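PDB 4WBE: caprin-1 from Homo sapiens, which binds mRNAs to regulate their transport, translation and stability, and together with G3BP1 and G3BP2 drives the formation of cytoplasmic stress granules. Local coordinates for residues 18-23 with 108-113. Residues are numbered along the deposited sequence; the frame is centred on the assembly and turned at random.
Sequences VLELQY and RVFQSN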
loop_
_atom_site.group_PDB
_atom_site.type_symbol
_atom_site.label_atom_id
_atom_site.label_comp_id
_atom_site.label_asym_id
_atom_site.label_seq_id
_atom_site.Cartn_x
_atom_site.Cartn_y
_atom_site.Cartn_z
ATOM N N VAL A 18 -6.829 1.630 0.364
ATOM C CA VAL A 18 -5.784 0.737 -0.118
ATOM C C VAL A 18 -5.090 0.026 1.047
ATOM O O VAL A 18 -4.867 -1.178 1.000
ATOM C CB VAL A 18 -4.706 1.486 -0.950
ATOM C CG1 VAL A 18 -3.549 0.555 -1.258
ATOM C CG2 VAL A 18 -5.288 2.024 -2.250
ATOM N N LEU A 19 -4.735 0.783 2.082
ATOM C CA LEU A 19 -4.067 0.218 3.257
ATOM C C LEU A 19 -4.933 -0.835 3.958
ATOM O O LEU A 19 -4.449 -1.899 4.340
ATOM C CB LEU A 19 -3.722 1.338 4.246
ATOM C CG LEU A 19 -2.328 1.989 4.282
ATOM C CD1 LEU A 19 -1.371 1.523 3.185
ATOM C CD2 LEU A 19 -2.424 3.514 4.343
ATOM N N GLU A 20 -6.210 -0.516 4.134
ATOM C CA GLU A 20 -7.190 -1.458 4.683
ATOM C C GLU A 20 -7.255 -2.735 3.855
ATOM O O GLU A 20 -7.225 -3.846 4.392
ATOM C CB GLU A 20 -8.570 -0.795 4.725
ATOM C CG GLU A 20 -8.692 0.344 5.723
ATOM C CD GLU A 20 -9.845 1.280 5.397
ATOM O OE1 GLU A 20 -10.572 1.034 4.410
ATOM O OE2 GLU A 20 -10.050 2.248 6.149
ATOM N N LEU A 21 -7.354 -2.563 2.542
ATOM C CA LEU A 21 -7.410 -3.693 1.627
ATOM C C LEU A 21 -6.169 -4.581 1.728
ATOM O O LEU A 21 -6.275 -5.808 1.746
ATOM C CB LEU A 21 -7.570 -3.191 0.193
ATOM C CG LEU A 21 -7.496 -4.302 -0.855
ATOM C CD1 LEU A 21 -8.656 -5.272 -0.679
ATOM C CD2 LEU A 21 -7.511 -3.693 -2.248
ATOM N N GLN A 22 -4.997 -3.958 1.789
ATOM C CA GLN A 22 -3.748 -4.700 1.904
ATOM C C GLN A 22 -3.718 -5.500 3.196
ATOM O O GLN A 22 -3.278 -6.652 3.219
ATOM C CB GLN A 22 -2.556 -3.741 1.844
ATOM C CG GLN A 22 -2.341 -3.141 0.459
ATOM C CD GLN A 22 -1.244 -2.109 0.436
ATOM O OE1 GLN A 22 -1.074 -1.348 1.388
ATOM N NE2 GLN A 22 -0.460 -2.102 -0.637
ATOM N N TYR A 23 -4.172 -4.877 4.275
ATOM C CA TYR A 23 -4.272 -5.570 5.548
ATOM C C TYR A 23 -5.165 -6.804 5.430
ATOM O O TYR A 23 -4.780 -7.908 5.835
ATOM C CB TYR A 23 -4.787 -4.629 6.643
ATOM C CG TYR A 23 -4.979 -5.335 7.963
ATOM C CD1 TYR A 23 -3.909 -5.541 8.821
ATOM C CD2 TYR A 23 -6.229 -5.797 8.351
ATOM C CE1 TYR A 23 -4.076 -6.198 10.029
ATOM C CE2 TYR A 23 -6.407 -6.448 9.552
ATOM C CZ TYR A 23 -5.330 -6.645 10.386
ATOM O OH TYR A 23 -5.513 -7.297 11.585
ATOM N N ARG A 108 -18.269 -5.998 1.321
ATOM C CA ARG A 108 -18.942 -6.901 2.251
ATOM C C ARG A 108 -17.990 -7.383 3.343
ATOM O O ARG A 108 -18.389 -7.522 4.504
ATOM C CB ARG A 108 -19.616 -8.085 1.542
ATOM C CG ARG A 108 -20.933 -7.730 0.855
ATOM C CD ARG A 108 -21.710 -8.979 0.443
ATOM N NE ARG A 108 -21.039 -9.761 -0.588
ATOM C CZ ARG A 108 -20.451 -10.930 -0.353
ATOM N NH1 ARG A 108 -20.462 -11.450 0.867
ATOM N NH2 ARG A 108 -19.857 -11.582 -1.336
ATOM N N VAL A 109 -16.737 -7.637 2.971
ATOM C CA VAL A 109 -15.720 -8.022 3.950
ATOM C C VAL A 109 -15.449 -6.891 4.949
ATOM O O VAL A 109 -15.494 -7.112 6.164
ATOM C CB VAL A 109 -14.401 -8.444 3.269
ATOM C CG1 VAL A 109 -13.332 -8.719 4.315
ATOM C CG2 VAL A 109 -14.616 -9.680 2.418
ATOM N N PHE A 110 -15.192 -5.688 4.435
ATOM C CA PHE A 110 -15.019 -4.503 5.272
ATOM C C PHE A 110 -16.194 -4.316 6.230
ATOM O O PHE A 110 -16.012 -4.089 7.428
ATOM C CB PHE A 110 -14.933 -3.242 4.401
ATOM C CG PHE A 110 -13.597 -3.025 3.740
ATOM C CD1 PHE A 110 -12.491 -3.778 4.103
ATOM C CD2 PHE A 110 -13.448 -2.050 2.760
ATOM C CE1 PHE A 110 -11.247 -3.565 3.496
ATOM C CE2 PHE A 110 -12.208 -1.829 2.150
ATOM C CZ PHE A 110 -11.109 -2.587 2.520
ATOM N N GLN A 111 -17.401 -4.406 5.684
ATOM C CA GLN A 111 -18.610 -4.052 6.416
ATOM C C GLN A 111 -19.087 -5.157 7.360
ATOM O O GLN A 111 -19.984 -4.952 8.169
ATOM C CB GLN A 111 -19.703 -3.589 5.443
ATOM C CG GLN A 111 -19.358 -2.235 4.789
ATOM C CD GLN A 111 -20.297 -1.841 3.659
ATOM O OE1 GLN A 111 -21.436 -2.293 3.593
ATOM N NE2 GLN A 111 -19.810 -1.001 2.753
ATOM N N SER A 112 -18.484 -6.333 7.253
ATOM C CA SER A 112 -18.824 -7.431 8.145
ATOM C C SER A 112 -18.324 -7.128 9.552
ATOM O O SER A 112 -18.815 -7.687 10.532
ATOM C CB SER A 112 -18.169 -8.716 7.650
ATOM O OG SER A 112 -16.801 -8.731 7.997
ATOM N N ASN A 113 -17.327 -6.248 9.620
ATOM C CA ASN A 113 -16.640 -5.883 10.856
ATOM C C ASN A 113 -15.861 -7.013 11.528
ATOM O O ASN A 113 -15.487 -6.905 12.695
ATOM C CB ASN A 113 -17.574 -5.163 11.826
ATOM C CG ASN A 113 -18.140 -3.897 11.227
ATOM O OD1 ASN A 113 -17.469 -3.210 10.437
ATOM N ND2 ASN A 113 -19.367 -3.576 11.592
#
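In the mainly helical HR-1 domain of caprin-1, the last turn of helix 99-111 is packed against the long N-terminal helix 2-27 by the ring of Phe110, which reaches across to Glu20 and Leu21. The ring meets the helix end-on: CZ of Phe110 lies 3.8 Å from Glu20 CB and 3.8 Å from Leu21 N, which sits at the ring edge close to its plane. With CG of Phe110 anti to its own carbonyl carbon (chi1 -78°), the ring is placed across the space to helix 2-27, CZ foremost, spanning a separation of 8.4 Å between the CA atoms of Phe110 and Glu20. Leu21 adds a looser apolar contact, its CB 4.3 Å from Phe110 CZ, while its side chain also packs on Leu83 and Leu86 of helix 77-88. The extended Glu20 side chain crosses the phenyl group at about a right angle, its carboxylate plane 84° from that of the ring; OE1 comes within 4.0 Å of Phe110 CE2, and OE2 is salt-bridged to Lys16 one turn earlier. Thr17 and Val24 on the same helix also pack against the Phe110 side chain, as does Leu72 of the second subunit. Were Phe110 an alanine, the CB of Glu20 and the backbone of Leu21 would probably face a gap, and Leu72 of the second subunit would lose a packing partner. Beyond Phe110, Val109 O accepts from both the N and OG of Ser112, the latter at 2.8 Å, and Asn113, with positive phi, leaves the helical conformation. No hydrogen bond joins the two segments: this is van der Waals packing of a phenyl edge on a helix backbone and the CB atoms beside it, a helix-to-helix contact of the caprin-1 dimerization domain in which Phe110 also takes part in the subunit interface.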